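Local coordinates for protein neuraminidase (Influenza A virus, PDB 4FVK) that is a neuraminidase-like surface glycoprotein of a bat influenza virus, related to the sialidases that cleave terminal sialic acid from viral and cellular glycoconjugates, at residues N318-R323 against E345-T350. Sequence-based numbering, arbitrary orientation.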
loop_
_atom_site.group_PDB
_atom_site.type_symbol
_atom_site.label_atom_id
_atom_site.label_comp_id
_atom_site.label_asym_id
_atom_site.label_seq_id
_atom_site.Cartn_x
_atom_site.Cartn_y
_atom_site.Cartn_z
ATOM N N ASN A 318 31.714 8.837 -16.500
ATOM C CA ASN A 318 31.474 10.277 -16.394
ATOM C C ASN A 318 30.576 10.709 -15.221
ATOM O O ASN A 318 30.768 11.785 -14.650
ATOM C CB ASN A 318 30.879 10.810 -17.700
ATOM C CG ASN A 318 31.817 10.641 -18.882
ATOM O OD1 ASN A 318 33.039 10.781 -18.751
ATOM N ND2 ASN A 318 31.249 10.342 -20.045
ATOM N N LYS A 319 29.603 9.875 -14.873
ATOM C CA LYS A 319 28.618 10.244 -13.856
ATOM C C LYS A 319 29.271 10.566 -12.519
ATOM O O LYS A 319 30.148 9.846 -12.061
ATOM C CB LYS A 319 27.572 9.141 -13.675
ATOM C CG LYS A 319 26.273 9.610 -13.024
ATOM C CD LYS A 319 25.283 10.162 -14.055
ATOM C CE LYS A 319 23.828 10.044 -13.567
ATOM N NZ LYS A 319 23.160 11.365 -13.319
ATOM N N ARG A 320 28.835 11.664 -11.912
ATOM C CA ARG A 320 29.296 12.062 -10.588
ATOM C C ARG A 320 28.834 11.029 -9.559
ATOM O O ARG A 320 27.706 10.527 -9.623
ATOM C CB ARG A 320 28.775 13.461 -10.241
ATOM C CG ARG A 320 29.495 14.123 -9.091
ATOM C CD ARG A 320 29.137 15.598 -8.993
ATOM N NE ARG A 320 30.095 16.340 -8.180
ATOM C CZ ARG A 320 30.056 16.403 -6.854
ATOM N NH1 ARG A 320 29.106 15.758 -6.191
ATOM N NH2 ARG A 320 30.971 17.099 -6.189
ATOM N N THR A 321 29.722 10.681 -8.636
ATOM C CA THR A 321 29.423 9.646 -7.665
ATOM C C THR A 321 29.802 10.135 -6.282
ATOM O O THR A 321 30.457 11.170 -6.144
ATOM C CB THR A 321 30.141 8.320 -7.985
ATOM O OG1 THR A 321 31.552 8.528 -7.994
ATOM C CG2 THR A 321 29.708 7.768 -9.352
ATOM N N GLY A 322 29.375 9.402 -5.255
ATOM C CA GLY A 322 29.609 9.816 -3.888
ATOM C C GLY A 322 29.939 8.665 -2.961
ATOM O O GLY A 322 30.795 7.839 -3.266
ATOM N N ARG A 323 29.263 8.627 -1.819
ATOM C CA ARG A 323 29.524 7.636 -0.782
ATOM C C ARG A 323 29.259 6.222 -1.301
ATOM O O ARG A 323 28.434 6.022 -2.188
ATOM C CB ARG A 323 28.590 7.885 0.423
ATOM C CG ARG A 323 28.749 9.208 1.113
ATOM C CD ARG A 323 27.599 9.529 2.074
ATOM N NE ARG A 323 27.237 8.426 2.966
ATOM C CZ ARG A 323 26.139 7.677 2.845
ATOM N NH1 ARG A 323 25.258 7.908 1.852
ATOM N NH2 ARG A 323 25.896 6.714 3.743
ATOM N N GLU A 345 26.286 6.057 -4.017
ATOM C CA GLU A 345 25.528 7.240 -4.398
ATOM C C GLU A 345 25.836 7.706 -5.808
ATOM O O GLU A 345 26.997 7.886 -6.186
ATOM C CB GLU A 345 25.780 8.400 -3.470
ATOM C CG GLU A 345 25.188 8.284 -2.087
ATOM C CD GLU A 345 25.605 9.466 -1.240
ATOM O OE1 GLU A 345 26.639 10.074 -1.590
ATOM O OE2 GLU A 345 24.929 9.789 -0.237
ATOM N N ILE A 346 24.775 7.932 -6.572
ATOM C CA ILE A 346 24.895 8.531 -7.887
ATOM C C ILE A 346 24.388 9.956 -7.757
ATOM O O ILE A 346 23.338 10.204 -7.154
ATOM C CB ILE A 346 24.119 7.740 -8.941
ATOM C CG1 ILE A 346 24.958 6.565 -9.439
ATOM C CG2 ILE A 346 23.888 8.588 -10.161
ATOM C CD1 ILE A 346 25.008 5.400 -8.548
ATOM N N GLU A 347 25.135 10.911 -8.278
ATOM C CA GLU A 347 24.752 12.299 -8.052
ATOM C C GLU A 347 24.123 12.931 -9.283
ATOM O O GLU A 347 24.647 12.833 -10.384
ATOM C CB GLU A 347 25.927 13.124 -7.534
ATOM C CG GLU A 347 25.727 13.586 -6.104
ATOM C CD GLU A 347 26.796 13.069 -5.172
ATOM O OE1 GLU A 347 27.986 13.352 -5.429
ATOM O OE2 GLU A 347 26.447 12.378 -4.189
ATOM N N ASP A 348 22.974 13.562 -9.090
ATOM C CA ASP A 348 22.249 14.144 -10.206
ATOM C C ASP A 348 21.957 15.602 -9.905
ATOM O O ASP A 348 21.572 15.951 -8.793
ATOM C CB ASP A 348 20.935 13.395 -10.442
ATOM C CG ASP A 348 21.116 11.882 -10.457
ATOM O OD1 ASP A 348 21.725 11.358 -11.420
ATOM O OD2 ASP A 348 20.633 11.215 -9.508
ATOM N N GLN A 349 22.153 16.440 -10.910
ATOM C CA GLN A 349 21.859 17.853 -10.821
ATOM C C GLN A 349 20.380 18.026 -11.127
ATOM O O GLN A 349 19.865 17.384 -12.042
ATOM C CB GLN A 349 22.687 18.605 -11.865
ATOM C CG GLN A 349 22.686 20.099 -11.665
ATOM C CD GLN A 349 23.089 20.451 -10.253
ATOM O OE1 GLN A 349 24.185 20.095 -9.819
ATOM N NE2 GLN A 349 22.183 21.110 -9.507
ATOM N N THR A 350 19.678 18.853 -10.357
ATOM C CA THR A 350 18.274 19.104 -10.675
ATOM C C THR A 350 18.064 20.537 -11.119
ATOM O O THR A 350 18.928 21.387 -10.934
ATOM C CB THR A 350 17.327 18.793 -9.514
ATOM O OG1 THR A 350 17.558 19.717 -8.445
ATOM C CG2 THR A 350 17.543 17.382 -9.018
#
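Glu345 and Arg323 grip each other through both backbone and side chain at one end of an antiparallel strand pair. From Glu345, CB lies 3.8 Å from Arg323 O, and CG, anti to the carbonyl carbon (chi1 -71°), lies 4.0 Å from both Arg323 O and Arg323 NH1 and carries the extended chain slantwise across that of Arg323. The carboxylate carbon CD then comes within 3.5 Å of Arg323 NH1. At the tip the two oxygens divide their work: OE1 accepts the backbone N of Arg323 at 3.0 Å, and OE2 forms a salt bridge with Arg323 NH1 at 2.8 Å. NH1 uses its own guanidinium plane but meets OE2 from above the carboxylate plane, the two planes being turned 70° apart. Meanwhile Glu345 N donates to Arg323 O, and Glu345 O receives Gly322 N. Gly322 and Arg323 thus both face Glu345, in the manner of a beta bulge. Next to it, Thr321 and Ile346 form a non-hydrogen-bonded pair, and the ladder resumes with Glu347 N donating to Arg320 O.

Glu347 projects on the same side as Glu345. Its OE1 makes a salt bridge to Arg320 NH1 (2.8 Å), at the edge of the guanidinium, while Glu347 OE2 lies 4.1 Å from Gly322 CA. Farther along, Lys319 CE rests on Ile346 CG2. Lys319 NZ reaches Asp348 OD1 in a salt bridge whose modelled length of 2.4 Å is doubtfully short.

The pair belongs to a four-stranded antiparallel blade of the neuraminidase propeller, in which strand 320-327 is outermost and strand 341-349 is flanked across its far edge by strand 355-365. Backbone hydrogen bonds tie Lys319 to Gly293 and Thr321 to Gln291, and Thr321 OG1 adds a bond to Gly293 O.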